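Local structure of Glyco_hydro_cc domain-containing protein (Cryptococcus neoformans, 6UBC) at residues 369-374 and 419-424; 409-414 and 434-439. The protein probably binds beta-1,3-glucan-type oligosaccharides, as a subgroup VII member of glycoside hydrolase family GH128. One frame throughout, in Å; residues are numbered along the deposited sequence.

In the fold
Contacts 1 and 2 are both buried, their centres about 7 Å apart, and they rest on neighbouring parallel strands of one sheet, 366-375 and 406-411. Contact 1 sets the indole of a loop residue on strand backbone, whereas in contact 2, between helix 431-441 and a strand, a tyrosine ring face takes the CB of another tyrosine. Polar ends link the two: Trp421 NE1 bonds to Ser412 O, and Tyr411, whose ring stacks on that of Trp421, has its OH 2.7 Å from Trp421 O, a probable hydrogen bond. Tyr409 and Tyr436 bond instead to Glu401 and Gly205. The segments alternate along the chain, 409-414 falling between those of contact 1 and 419-424 between those of contact 2.

Contact 1: residues 369-374 and 419-424; sequences TEFACV and PEWDMI
In what is evidently the (beta/alpha)8 barrel of family GH128, the parallel strand 366-375 carries the indole of Trp421 on Phe371, Ala372 and Cys373. Trp421 reaches in from the loop after strand 406-411 and supplies 98 of the 183 Å² buried here. Its side chain is extended, CG lying opposite N about the CA-CB bond (chi1 -172°), and chi2 of -90° lays a face of the indole on the strand backbone. Ala372 CA sits over that face, 3.9 Å from the centroid of the six-membered ring and 28° off its normal, a CH-pi contact, and Ala372 CB packs 3.8 Å from Trp421 CE2. Cys373 N lies over the same face near the rim, 3.5 Å from Trp421 CZ3. Phe371 O comes to 3.4 Å from Trp421 CZ2. The Phe371 side chain crosses the indole at about a right angle and brings CE1 to its edge, 4.0 Å from Trp421 CH2. The pyrrole end of Trp421 is anchored by a hydrogen bond from NE1 to Ser412 O, which fixes the rotation of the ring. Cys373 turns its SG into the disulfide with Cys383, while its CB stays 3.7 Å from Trp421 CZ3.

Contact 2: residues 409-414 and 434-439; sequences YAYSTG and QTYLTA
Tyr409 opens the contact by setting its ring beside the phenol end of Tyr436, with CE1 3.6 Å from Tyr436 OH. Its CG stands between the backbone N and the carbonyl carbon, which swings the ring toward the helix although the CB itself does not point there. Tyr409 OH is hydrogen-bonded to Glu401 OE2. At Ala410 the methyl points away from the helix, and the backbone makes the approach: CA is 3.9 Å from Tyr436 OH. Tyr411 carries the largest share of the strand's contribution. Its CB lies over the centre of the Tyr436 ring, 3.8 Å from the centroid and 11° off the normal, a CH-pi contact. The two side chains run antiparallel alongside one another, their rings oblique with planes at 53°, and CD2 of Tyr411 comes within 3.7 Å of CD1 of Tyr436. This is consistent with the last beta-alpha unit of a (beta/alpha)8 barrel, the helix running back at 152° to strand 409-411 with their axes 10.8 Å apart. Tyr436, its CG opposite the backbone N about the CA-CB bond, reaches from helix to strand, and its OH is hydrogen-bonded to Gly205 O on strand 204-207, the parallel neighbour of 406-411. Next in sequence, Ser412 OG accepts a hydrogen bond from Gly414 N (3.3 Å), an ST turn.

Contact 1: residues 369-374 and 419-424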
# COMPACT_ATOMS: atom_id res chain seq x y z
N THR A 369 1.60 -1.04 -1.75
CA THR A 369 1.25 -0.70 -0.34
C THR A 369 0.95 -1.99 0.45
O THR A 369 0.96 -1.93 1.67
CB THR A 369 0.12 0.32 -0.22
OG1 THR A 369 -1.04 -0.27 -0.81
CG2 THR A 369 0.51 1.66 -0.85
N GLU A 370 0.67 -3.12 -0.23
CA GLU A 370 0.46 -4.42 0.44
C GLU A 370 1.00 -5.47 -0.51
O GLU A 370 0.59 -5.46 -1.70
CB GLU A 370 -1.01 -4.72 0.71
CG GLU A 370 -1.66 -3.83 1.72
CD GLU A 370 -3.14 -3.99 1.92
OE1 GLU A 370 -3.72 -5.01 1.42
OE2 GLU A 370 -3.75 -3.08 2.57
N PHE A 371 1.90 -6.32 -0.08
CA PHE A 371 2.15 -7.58 -0.82
C PHE A 371 2.08 -8.77 0.10
O PHE A 371 2.30 -8.63 1.30
CB PHE A 371 3.49 -7.59 -1.52
CG PHE A 371 4.73 -7.65 -0.68
CD1 PHE A 371 5.23 -8.87 -0.25
CD2 PHE A 371 5.37 -6.48 -0.29
CE1 PHE A 371 6.35 -8.91 0.56
CE2 PHE A 371 6.46 -6.52 0.56
CZ PHE A 371 6.95 -7.74 0.95
N ALA A 372 1.69 -9.89 -0.49
CA ALA A 372 1.56 -11.18 0.22
C ALA A 372 1.74 -12.33 -0.74
O ALA A 372 1.38 -12.19 -1.90
CB ALA A 372 0.26 -11.26 0.95
N CYS A 373 2.24 -13.46 -0.22
CA CYS A 373 2.34 -14.73 -0.98
C CYS A 373 0.94 -15.34 -1.04
O CYS A 373 0.45 -15.86 -0.00
CB CYS A 373 3.33 -15.67 -0.33
SG CYS A 373 3.81 -17.07 -1.39
N VAL A 374 0.34 -15.35 -2.21
CA VAL A 374 -1.01 -15.91 -2.46
C VAL A 374 -0.98 -16.57 -3.83
O VAL A 374 -0.60 -15.91 -4.80
CB VAL A 374 -2.10 -14.84 -2.41
CG1 VAL A 374 -3.47 -15.38 -2.70
CG2 VAL A 374 -2.11 -14.05 -1.12
N PRO A 419 -1.55 -17.99 8.68
CA PRO A 419 -0.84 -17.76 9.92
C PRO A 419 0.69 -17.68 9.74
O PRO A 419 1.35 -16.92 10.43
CB PRO A 419 -1.17 -19.01 10.73
CG PRO A 419 -2.48 -19.48 10.17
CD PRO A 419 -2.38 -19.22 8.69
N GLU A 420 1.21 -18.42 8.76
CA GLU A 420 2.65 -18.44 8.42
C GLU A 420 3.08 -17.07 7.83
O GLU A 420 4.23 -16.68 8.01
CB GLU A 420 2.98 -19.61 7.49
CG GLU A 420 2.74 -20.97 8.10
CD GLU A 420 1.39 -21.61 7.82
OE1 GLU A 420 0.47 -20.91 7.39
OE2 GLU A 420 1.31 -22.82 8.02
N TRP A 421 2.17 -16.35 7.21
CA TRP A 421 2.45 -14.99 6.69
C TRP A 421 2.49 -13.96 7.84
O TRP A 421 3.19 -12.92 7.71
CB TRP A 421 1.40 -14.65 5.61
CG TRP A 421 1.76 -13.36 4.91
CD1 TRP A 421 1.38 -12.11 5.25
CD2 TRP A 421 2.83 -13.19 3.97
NE1 TRP A 421 2.00 -11.18 4.47
CE2 TRP A 421 2.92 -11.82 3.67
CE3 TRP A 421 3.67 -14.07 3.27
CZ2 TRP A 421 3.86 -11.28 2.81
CZ3 TRP A 421 4.59 -13.55 2.37
CH2 TRP A 421 4.68 -12.16 2.13
N ASP A 422 1.85 -14.21 8.99
CA ASP A 422 1.85 -13.21 10.09
C ASP A 422 3.30 -12.75 10.35
O ASP A 422 4.19 -13.61 10.46
CB ASP A 422 1.25 -13.77 11.39
CG ASP A 422 -0.26 -13.95 11.46
OD1 ASP A 422 -0.95 -13.39 10.64
OD2 ASP A 422 -0.69 -14.72 12.34
N MET A 423 3.52 -11.43 10.40
CA MET A 423 4.84 -10.87 10.74
C MET A 423 5.04 -10.91 12.26
O MET A 423 6.20 -11.04 12.68
CB MET A 423 4.92 -9.42 10.23
CG MET A 423 6.20 -8.67 10.65
SD MET A 423 6.26 -7.17 9.58
CE MET A 423 7.12 -7.84 8.17
N ILE A 424 3.97 -10.69 13.03
CA ILE A 424 3.97 -10.62 14.52
C ILE A 424 3.03 -11.70 15.06
O ILE A 424 1.91 -11.88 14.53
CB ILE A 424 3.61 -9.21 15.03
CG1 ILE A 424 4.44 -8.08 14.40
CG2 ILE A 424 3.69 -9.20 16.56
CD1 ILE A 424 5.92 -8.09 14.77

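Contact 2: residues 409-414 and 434-439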
# COMPACT_ATOMS: atom_id res chain seq x y z
N TYR A 409 7.57 -0.14 -1.21
CA TYR A 409 6.77 -1.37 -1.01
C TYR A 409 6.66 -1.63 0.49
O TYR A 409 7.52 -1.21 1.33
CB TYR A 409 7.43 -2.53 -1.75
CG TYR A 409 8.85 -2.78 -1.29
CD1 TYR A 409 9.13 -3.60 -0.20
CD2 TYR A 409 9.94 -2.22 -1.95
CE1 TYR A 409 10.42 -3.83 0.25
CE2 TYR A 409 11.24 -2.46 -1.52
CZ TYR A 409 11.49 -3.27 -0.41
OH TYR A 409 12.76 -3.55 0.02
N ALA A 410 5.58 -2.33 0.82
CA ALA A 410 5.26 -2.72 2.22
C ALA A 410 4.70 -4.13 2.27
O ALA A 410 3.66 -4.45 1.62
CB ALA A 410 4.30 -1.73 2.81
N TYR A 411 5.28 -4.90 3.19
CA TYR A 411 4.75 -6.20 3.63
C TYR A 411 3.32 -6.05 4.16
O TYR A 411 3.04 -5.21 5.05
CB TYR A 411 5.71 -6.73 4.66
CG TYR A 411 5.55 -8.17 5.04
CD1 TYR A 411 4.51 -8.59 5.88
CD2 TYR A 411 6.42 -9.12 4.58
CE1 TYR A 411 4.42 -9.90 6.29
CE2 TYR A 411 6.35 -10.44 4.99
CZ TYR A 411 5.32 -10.84 5.81
OH TYR A 411 5.26 -12.14 6.22
N SER A 412 2.40 -6.89 3.66
CA SER A 412 0.99 -6.81 4.10
C SER A 412 0.87 -7.45 5.47
O SER A 412 1.27 -8.63 5.59
CB SER A 412 0.09 -7.48 3.12
OG SER A 412 -1.23 -7.38 3.59
N THR A 413 0.22 -6.79 6.46
CA THR A 413 -0.18 -7.47 7.72
C THR A 413 -1.72 -7.48 7.79
O THR A 413 -2.28 -7.47 8.86
CB THR A 413 0.50 -6.80 8.93
OG1 THR A 413 0.01 -5.46 9.05
CG2 THR A 413 2.01 -6.87 8.85
N GLY A 414 -2.36 -7.44 6.67
CA GLY A 414 -3.82 -7.39 6.53
C GLY A 414 -4.46 -8.71 6.92
O GLY A 414 -3.78 -9.74 7.16
N GLN A 434 11.06 -11.99 10.29
CA GLN A 434 12.55 -11.98 10.26
C GLN A 434 13.07 -12.09 8.83
O GLN A 434 14.07 -11.46 8.55
CB GLN A 434 13.06 -13.14 11.10
CG GLN A 434 12.73 -12.97 12.55
CD GLN A 434 13.18 -14.15 13.38
OE1 GLN A 434 14.27 -14.71 13.14
NE2 GLN A 434 12.38 -14.44 14.41
N THR A 435 12.43 -12.88 7.96
CA THR A 435 12.91 -13.01 6.57
C THR A 435 12.75 -11.63 5.92
O THR A 435 13.66 -11.19 5.21
CB THR A 435 12.13 -14.04 5.74
OG1 THR A 435 12.33 -15.32 6.36
CG2 THR A 435 12.61 -14.07 4.31
N TYR A 436 11.62 -10.96 6.15
CA TYR A 436 11.46 -9.62 5.53
C TYR A 436 12.55 -8.69 6.09
O TYR A 436 13.19 -7.96 5.31
CB TYR A 436 10.10 -9.01 5.87
CG TYR A 436 9.83 -7.67 5.22
CD1 TYR A 436 9.74 -7.54 3.85
CD2 TYR A 436 9.49 -6.56 5.99
CE1 TYR A 436 9.40 -6.34 3.27
CE2 TYR A 436 9.18 -5.34 5.42
CZ TYR A 436 9.14 -5.22 4.04
OH TYR A 436 8.78 -4.04 3.43
N LEU A 437 12.73 -8.69 7.41
CA LEU A 437 13.70 -7.76 8.06
C LEU A 437 15.09 -8.02 7.46
O LEU A 437 15.79 -7.04 7.13
CB LEU A 437 13.66 -7.86 9.57
CG LEU A 437 14.70 -7.02 10.36
CD1 LEU A 437 14.65 -5.58 9.96
CD2 LEU A 437 14.56 -7.20 11.87
N THR A 438 15.51 -9.26 7.37
CA THR A 438 16.84 -9.60 6.84
C THR A 438 16.97 -9.16 5.39
O THR A 438 17.99 -8.59 5.05
CB THR A 438 17.12 -11.10 6.96
OG1 THR A 438 17.08 -11.41 8.35
CG2 THR A 438 18.46 -11.44 6.38
N ALA A 439 15.96 -9.41 4.58
CA ALA A 439 15.98 -9.02 3.15
C ALA A 439 16.09 -7.49 3.03
O ALA A 439 16.95 -7.02 2.27
CB ALA A 439 14.77 -9.58 2.45